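Local coordinates for DUF416 domain-containing protein (Shewanella baltica, PDB 2Q9R) that is of unknown function but folds as an all-helical protein whose two subunits together enclose bound benzoic acid, at residues 36-39 against 40-44; 165-168 against 169-172; 151-154 against 155-159. All coordinates share one frame; numbering follows the deposited sequence.

Interaction 1. Residues 36-39 against 40-44; sequences QLFS and EVCEF. With BEZ (benzoic acid), chain E.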
loop_
_atom_site.group_PDB
_atom_site.type_symbol
_atom_site.label_atom_id
_atom_site.label_comp_id
_atom_site.label_asym_id
_atom_site.label_seq_id
_atom_site.Cartn_x
_atom_site.Cartn_y
_atom_site.Cartn_z
ATOM N N GLN A 36 14.420 -2.328 9.660
ATOM C CA GLN A 36 14.778 -3.735 9.648
ATOM C C GLN A 36 14.965 -4.234 8.215
ATOM O O GLN A 36 15.929 -4.943 7.920
ATOM C CB GLN A 36 13.717 -4.568 10.367
ATOM C CG GLN A 36 13.726 -4.374 11.871
ATOM C CD GLN A 36 12.523 -4.973 12.532
ATOM O OE1 GLN A 36 11.419 -4.869 12.023
ATOM N NE2 GLN A 36 12.720 -5.578 13.693
ATOM N N LEU A 37 14.037 -3.886 7.342
ATOM C CA LEU A 37 14.106 -4.356 5.967
ATOM C C LEU A 37 15.355 -3.779 5.268
ATOM O O LEU A 37 16.125 -4.496 4.655
ATOM C CB LEU A 37 12.829 -4.002 5.189
ATOM C CG LEU A 37 12.761 -4.610 3.747
ATOM C CD1 LEU A 37 12.869 -6.134 3.796
ATOM C CD2 LEU A 37 11.519 -4.125 2.973
ATOM N N PHE A 38 15.538 -2.469 5.361
ATOM C CA PHE A 38 16.691 -1.828 4.771
ATOM C C PHE A 38 18.009 -2.468 5.241
ATOM O O PHE A 38 18.933 -2.706 4.453
ATOM C CB PHE A 38 16.686 -0.337 5.086
ATOM C CG PHE A 38 17.990 0.342 4.758
ATOM C CD1 PHE A 38 18.336 0.570 3.443
ATOM C CD2 PHE A 38 18.873 0.725 5.753
ATOM C CE1 PHE A 38 19.503 1.185 3.130
ATOM C CE2 PHE A 38 20.085 1.350 5.425
ATOM C CZ PHE A 38 20.387 1.583 4.123
ATOM N N SER A 39 18.087 -2.704 6.538
ATOM C CA SER A 39 19.305 -3.157 7.169
ATOM C C SER A 39 19.684 -4.525 6.654
ATOM O O SER A 39 20.867 -4.830 6.435
ATOM C CB SER A 39 19.112 -3.200 8.702
ATOM O OG SER A 39 20.214 -3.826 9.329
ATOM N N GLU A 40 18.664 -5.345 6.455
ATOM C CA GLU A 40 18.854 -6.685 6.009
ATOM C C GLU A 40 19.222 -6.696 4.536
ATOM O O GLU A 40 20.160 -7.357 4.135
ATOM C CB GLU A 40 17.578 -7.455 6.259
ATOM C CG GLU A 40 17.532 -8.838 5.679
ATOM C CD GLU A 40 16.115 -9.382 5.679
ATOM O OE1 GLU A 40 15.429 -9.255 6.737
ATOM O OE2 GLU A 40 15.698 -9.908 4.617
ATOM N N VAL A 41 18.493 -5.926 3.735
ATOM C CA VAL A 41 18.712 -5.888 2.310
ATOM C C VAL A 41 20.018 -5.184 1.944
ATOM O O VAL A 41 20.733 -5.620 1.078
ATOM C CB VAL A 41 17.507 -5.197 1.587
ATOM C CG1 VAL A 41 17.807 -4.939 0.074
ATOM C CG2 VAL A 41 16.239 -6.058 1.797
ATOM N N CYS A 42 20.290 -4.060 2.567
ATOM C CA CYS A 42 21.468 -3.284 2.202
ATOM C C CYS A 42 22.679 -3.569 3.109
ATOM O O CYS A 42 23.713 -2.964 2.919
ATOM C CB CYS A 42 21.126 -1.811 2.191
ATOM S SG CYS A 42 19.990 -1.385 0.840
ATOM N N GLU A 43 22.530 -4.503 4.053
ATOM C CA GLU A 43 23.613 -4.971 4.936
ATOM C C GLU A 43 24.235 -3.782 5.659
ATOM O O GLU A 43 25.431 -3.542 5.567
ATOM C CB GLU A 43 24.640 -5.778 4.150
ATOM C CG GLU A 43 24.007 -6.922 3.371
ATOM C CD GLU A 43 25.004 -7.789 2.618
ATOM O OE1 GLU A 43 25.420 -7.416 1.496
ATOM O OE2 GLU A 43 25.352 -8.865 3.150
ATOM N N PHE A 44 23.370 -3.017 6.325
ATOM C CA PHE A 44 23.763 -1.844 7.078
ATOM C C PHE A 44 23.106 -1.834 8.453
ATOM O O PHE A 44 21.917 -2.088 8.578
ATOM C CB PHE A 44 23.401 -0.533 6.354
ATOM C CG PHE A 44 23.765 0.694 7.159
ATOM C CD1 PHE A 44 25.027 1.248 7.053
ATOM C CD2 PHE A 44 22.872 1.223 8.100
ATOM C CE1 PHE A 44 25.381 2.333 7.845
ATOM C CE2 PHE A 44 23.225 2.294 8.901
ATOM C CZ PHE A 44 24.475 2.858 8.764
HETATM C C BEZ E . 11.370 -0.332 -0.395
HETATM O O1 BEZ E . 10.145 -0.543 -0.668
HETATM O O2 BEZ E . 12.245 -0.140 -1.294
HETATM C C1 BEZ E . 11.805 -0.327 1.029
HETATM C C2 BEZ E . 13.050 -0.894 1.394
HETATM C C3 BEZ E . 13.420 -0.878 2.737
HETATM C C4 BEZ E . 12.582 -0.302 3.688
HETATM C C5 BEZ E . 11.356 0.252 3.315
HETATM C C6 BEZ E . 10.959 0.253 1.966
#
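The phenyl ring of F38 meets F44 at its edge: F44 CD2 lies near the plane of the F38 ring, 3.9 Å from F38 CE2. C42 approaches the same ring obliquely in a sulfur-aromatic contact, with its SG 4.4 Å from the centroid of F38 and 53° off the ring normal. With CG anti to the backbone N (chi1 168°), the ring of F38 lies beside its own carbonyl carbon, on the side where C42, one turn later, places its SG. F87 joins the F38 ring edge-to-face, and V92 and A95 from helix 92-111 also pack on it, so a large aromatic suits this buried place.

L37 lays CD2 over one face of the benzoic acid ring, while the backbone N of F38 comes up at the ring's edge, 3.7 Å from the ligand's C3. The other methyl of L37, CD1, lies 3.9 Å from CG2 of V41; these two branched side chains run alongside each other one helical turn apart, and F148 of the second subunit packs on both.

Backbone bonds hold the turn, among them V41 N to L37 O at 2.9 Å. At E43 phi is positive (55°), and the chain leaves the helical path. F44 N can then reach S39 O, 3.1 Å away. Serine suits position 39 because its small hydroxyl can return to the same loop: OG donates to F44 O across a short 2.5 Å, and more weakly to G45 O. Two bonds thus tie S39 to F44. The i to i+5 backbone bond and the positive-phi residue are features shared with Schellman-type helix C-termini, here built beside the benzoic acid pocket to which L37 and F38 belong.

Interaction 2. Residues 165-168 against 169-172; sequences LLEI and IEEN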
loop_
_atom_site.group_PDB
_atom_site.type_symbol
_atom_site.label_atom_id
_atom_site.label_comp_id
_atom_site.label_asym_id
_atom_site.label_seq_id
_atom_site.Cartn_x
_atom_site.Cartn_y
_atom_site.Cartn_z
ATOM N N LEU A 165 -5.336 6.703 16.673
ATOM C CA LEU A 165 -4.390 6.781 17.776
ATOM C C LEU A 165 -4.641 8.038 18.622
ATOM O O LEU A 165 -4.610 7.998 19.857
ATOM C CB LEU A 165 -2.964 6.814 17.220
ATOM C CG LEU A 165 -1.794 6.838 18.185
ATOM C CD1 LEU A 165 -1.784 5.577 19.108
ATOM C CD2 LEU A 165 -0.482 6.961 17.365
ATOM N N LEU A 166 -4.890 9.166 17.966
ATOM C CA LEU A 166 -5.121 10.407 18.704
ATOM C C LEU A 166 -6.402 10.320 19.535
ATOM O O LEU A 166 -6.430 10.758 20.712
ATOM C CB LEU A 166 -5.195 11.603 17.757
ATOM C CG LEU A 166 -5.487 12.991 18.335
ATOM C CD1 LEU A 166 -4.505 13.336 19.430
ATOM C CD2 LEU A 166 -5.457 14.045 17.225
ATOM N N GLU A 167 -7.451 9.772 18.921
ATOM C CA GLU A 167 -8.739 9.617 19.581
ATOM C C GLU A 167 -8.694 8.770 20.824
ATOM O O GLU A 167 -9.360 9.090 21.784
ATOM C CB GLU A 167 -9.762 8.986 18.635
ATOM C CG GLU A 167 -10.228 9.908 17.546
ATOM C CD GLU A 167 -11.048 9.176 16.504
ATOM O OE1 GLU A 167 -11.418 8.003 16.756
ATOM O OE2 GLU A 167 -11.325 9.777 15.444
ATOM N N ILE A 168 -7.976 7.656 20.791
ATOM C CA ILE A 168 -7.926 6.812 21.977
ATOM C C ILE A 168 -7.124 7.496 23.098
ATOM O O ILE A 168 -7.528 7.448 24.274
ATOM C CB ILE A 168 -7.523 5.340 21.673
ATOM C CG1 ILE A 168 -7.635 4.488 22.943
ATOM C CG2 ILE A 168 -6.154 5.221 20.992
ATOM C CD1 ILE A 168 -8.015 3.010 22.674
ATOM N N ILE A 169 -6.054 8.193 22.748
ATOM C CA ILE A 169 -5.287 8.918 23.764
ATOM C C ILE A 169 -6.059 10.082 24.336
ATOM O O ILE A 169 -6.055 10.290 25.552
ATOM C CB ILE A 169 -3.909 9.368 23.200
ATOM C CG1 ILE A 169 -3.108 8.105 22.825
ATOM C CG2 ILE A 169 -3.134 10.254 24.175
ATOM C CD1 ILE A 169 -1.829 8.377 22.007
ATOM N N GLU A 170 -6.751 10.826 23.482
ATOM C CA GLU A 170 -7.378 12.027 23.940
ATOM C C GLU A 170 -8.628 11.809 24.789
ATOM O O GLU A 170 -8.990 12.666 25.590
ATOM C CB GLU A 170 -7.579 13.017 22.786
ATOM C CG GLU A 170 -8.809 12.914 22.016
ATOM C CD GLU A 170 -8.692 13.655 20.682
ATOM O OE1 GLU A 170 -8.145 14.792 20.601
ATOM O OE2 GLU A 170 -9.175 13.070 19.699
ATOM N N GLU A 171 -9.243 10.642 24.668
ATOM C CA GLU A 171 -10.404 10.340 25.480
ATOM C C GLU A 171 -10.035 9.914 26.905
ATOM O O GLU A 171 -10.902 9.653 27.731
ATOM C CB GLU A 171 -11.285 9.302 24.779
ATOM C CG GLU A 171 -10.759 7.875 24.775
ATOM C CD GLU A 171 -11.617 6.935 23.915
ATOM O OE1 GLU A 171 -12.304 7.405 22.964
ATOM O OE2 GLU A 171 -11.581 5.718 24.194
ATOM N N ASN A 172 -8.742 9.877 27.186
ATOM C CA ASN A 172 -8.214 9.512 28.480
ATOM C C ASN A 172 -7.425 10.694 29.036
ATOM O O ASN A 172 -6.380 11.061 28.487
ATOM C CB ASN A 172 -7.320 8.274 28.322
ATOM C CG ASN A 172 -8.114 7.041 27.891
ATOM O OD1 ASN A 172 -8.985 6.585 28.624
ATOM N ND2 ASN A 172 -7.847 6.528 26.689
#
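L165 and I169 are the apolar pair of this last turn of helix 153-170: their side chains run alongside each other, with L165 CD1 4.0 Å from I169 CD1. Residues four apart fall on the same side of the helix, here one turned to helix 17-42, and branched aliphatics suit it.

The backbone bonds are those of an alpha-helix running out. E170 N binds L166 O at 2.8 Å, whereas E171 N reaches E167 O at 3.3 Å, a longer bond. N172 N turns back to I169 O instead. The amide of N172 adds a side-chain bond: ND2 lies 2.6 Å from I168 O, but the N-H is bent to 119° and the bond is weak. Asparagine fits here, being short enough to return its amide to the helix end.

Among the charged groups, E170 lays its chain across L166, with OE1 3.9 Å from L166 CG. Its CG sits between the backbone N and the carbonyl carbon (chi1 88°), which turns the chain back over the preceding turn. OE2 forms a salt bridge with R11, a partner that probably offsets the nearby negative charge of E167.

Around this turn, L166 packs on F8 and L12 of helix 8-14, while L165 and I169 both touch F23 of helix 17-42. Helix 177-190 is met by L165 on L183, by N172 on L179 and, in one of its two conformers, by I168 on both leucines.

Interaction 3. Residues 151-154 against 155-159; sequences AHEV and MEEEK. With BEZ (benzoic acid), chain B.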
loop_
_atom_site.group_PDB
_atom_site.type_symbol
_atom_site.label_atom_id
_atom_site.label_comp_id
_atom_site.label_asym_id
_atom_site.label_seq_id
_atom_site.Cartn_x
_atom_site.Cartn_y
_atom_site.Cartn_z
ATOM N N ALA A 151 -5.142 9.639 -2.870
ATOM C CA ALA A 151 -5.801 8.606 -3.667
ATOM C C ALA A 151 -5.104 7.267 -3.468
ATOM O O ALA A 151 -5.529 6.270 -4.027
ATOM C CB ALA A 151 -5.754 8.972 -5.120
ATOM N N HIS A 152 -3.994 7.261 -2.723
ATOM C CA HIS A 152 -3.231 6.047 -2.504
ATOM C C HIS A 152 -3.577 5.486 -1.134
ATOM O O HIS A 152 -3.496 6.178 -0.165
ATOM C CB HIS A 152 -1.747 6.354 -2.538
ATOM C CG HIS A 152 -1.236 6.728 -3.896
ATOM N ND1 HIS A 152 -1.575 7.913 -4.512
ATOM C CD2 HIS A 152 -0.397 6.087 -4.746
ATOM C CE1 HIS A 152 -1.009 7.957 -5.704
ATOM N NE2 HIS A 152 -0.287 6.866 -5.871
ATOM N N GLU A 153 -3.967 4.224 -1.080
ATOM C CA GLU A 153 -4.477 3.646 0.162
ATOM C C GLU A 153 -3.512 3.759 1.358
ATOM O O GLU A 153 -3.942 3.970 2.504
ATOM C CB GLU A 153 -4.862 2.194 -0.094
ATOM C CG GLU A 153 -5.614 1.516 1.038
ATOM C CD GLU A 153 -7.034 2.003 1.219
ATOM O OE1 GLU A 153 -7.570 2.744 0.356
ATOM O OE2 GLU A 153 -7.638 1.620 2.246
ATOM N N VAL A 154 -2.219 3.624 1.108
ATOM C CA VAL A 154 -1.252 3.754 2.182
ATOM C C VAL A 154 -1.331 5.131 2.874
ATOM O O VAL A 154 -1.157 5.219 4.092
ATOM C CB VAL A 154 0.168 3.433 1.656
ATOM C CG1 VAL A 154 0.693 4.555 0.796
ATOM C CG2 VAL A 154 1.112 3.095 2.761
HETATM N N MSE A 155 -1.596 6.207 2.120
HETATM C CA MSE A 155 -1.710 7.505 2.771
HETATM C C MSE A 155 -3.021 7.620 3.559
HETATM O O MSE A 155 -3.064 8.210 4.647
HETATM C CB MSE A 155 -1.608 8.679 1.802
HETATM C CG MSE A 155 -1.769 10.032 2.522
HETATM SE SE MSE A 155 -0.423 10.362 3.885
HETATM C CE MSE A 155 0.578 10.724 2.608
ATOM N N GLU A 156 -4.098 7.094 3.007
ATOM C CA GLU A 156 -5.376 7.122 3.694
ATOM C C GLU A 156 -5.267 6.347 4.998
ATOM O O GLU A 156 -5.837 6.744 5.994
ATOM C CB GLU A 156 -6.469 6.490 2.818
ATOM C CG GLU A 156 -7.885 6.670 3.373
ATOM C CD GLU A 156 -8.277 8.164 3.553
ATOM O OE1 GLU A 156 -7.943 9.013 2.662
ATOM O OE2 GLU A 156 -8.914 8.477 4.600
ATOM N N GLU A 157 -4.528 5.243 4.984
ATOM C CA GLU A 157 -4.270 4.444 6.180
ATOM C C GLU A 157 -3.445 5.196 7.206
ATOM O O GLU A 157 -3.729 5.157 8.403
ATOM C CB GLU A 157 -3.612 3.119 5.784
ATOM C CG GLU A 157 -4.663 2.140 5.267
ATOM C CD GLU A 157 -4.153 0.752 4.869
ATOM O OE1 GLU A 157 -2.970 0.416 5.128
ATOM O OE2 GLU A 157 -4.964 -0.024 4.295
ATOM N N GLU A 158 -2.417 5.889 6.741
ATOM C CA GLU A 158 -1.662 6.771 7.615
ATOM C C GLU A 158 -2.555 7.771 8.340
ATOM O O GLU A 158 -2.510 7.889 9.572
ATOM C CB GLU A 158 -0.557 7.477 6.830
ATOM C CG GLU A 158 0.311 8.447 7.643
ATOM C CD GLU A 158 1.295 7.762 8.593
ATOM O OE1 GLU A 158 1.428 6.529 8.567
ATOM O OE2 GLU A 158 1.940 8.476 9.383
ATOM N N LYS A 159 -3.379 8.482 7.583
ATOM C CA LYS A 159 -4.341 9.407 8.183
ATOM C C LYS A 159 -5.282 8.768 9.182
ATOM O O LYS A 159 -5.539 9.345 10.259
ATOM C CB LYS A 159 -5.171 10.102 7.086
ATOM C CG LYS A 159 -6.164 11.115 7.658
ATOM C CD LYS A 159 -7.111 11.679 6.591
ATOM C CE LYS A 159 -8.452 12.077 7.188
ATOM N NZ LYS A 159 -9.289 12.824 6.201
HETATM C C BEZ B . 0.958 6.604 -9.220
HETATM O O1 BEZ B . 0.983 6.204 -8.012
HETATM O O2 BEZ B . 1.876 7.324 -9.720
HETATM C C1 BEZ B . -0.199 6.232 -10.082
HETATM C C2 BEZ B . -0.723 7.165 -11.008
HETATM C C3 BEZ B . -1.811 6.784 -11.792
HETATM C C4 BEZ B . -2.351 5.507 -11.668
HETATM C C5 BEZ B . -1.825 4.598 -10.749
HETATM C C6 BEZ B . -0.725 4.953 -9.948
#
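H152 occupies the N-cap position of helix 153-170, and its carbonyl meets the first turn: M155 N binds H152 O at 3.0 Å, while E156 N adds a weak bond to the same oxygen. Its imidazole extends to the ligand. NE2 donates an almost straight bond (174°) to O1 of benzoic acid, 2.6 Å away, with the carboxylate at the edge of the imidazole. The other ring nitrogen, ND1, binds F148 O, which should help fix the rotation of the ring. Histidine suits this place because its two ring nitrogens can join the protein to the ligand; S136 OG supplies the benzoic acid with a further hydrogen bond.

E153 follows, one helical turn before E157. The two side chains cross, their carboxylate planes nearly perpendicular (87°), and E153 OE2 lies 3.7 Å from E157 OE2. Such like charges would tend to repel, and might raise the proton affinity of one group. E157 is exposed, and its CG also rests 3.4 Å from E153 O.

V154 turns a compact, branched face to helix 120-136, where V128 and I132 receive it. V128 is also touched by the selenomethionine M155, whose bent chain reaches V149 and F150 of helix 142-150 as well. One turn after V154, E158 is buried, yet its carboxylate is satisfied by a salt bridge to R30 and hydrogen bonds from S124 and Q162. Its own backbone N closes the turn on V154 O at 3.0 Å.

In the fold
Interactions 2 and 3 sit at the two ends of helix 153-170, their centres 20 Å apart and their nearest atoms about 7 Å apart. Interaction 1, at the C-terminal end of helix 17-42, is about 25 Å from interaction 3 and 34 Å from interaction 2, centre to centre. Within one chain interactions 1 and 3 do not touch, but interaction 1 faces the second subunit's copy of interaction 3 across a shared benzoic acid: L37 and F38 line its ring, while its carboxylate is bonded by H152 and S136 of the second subunit. Interaction 2 touches no other chain and joins helices within one subunit.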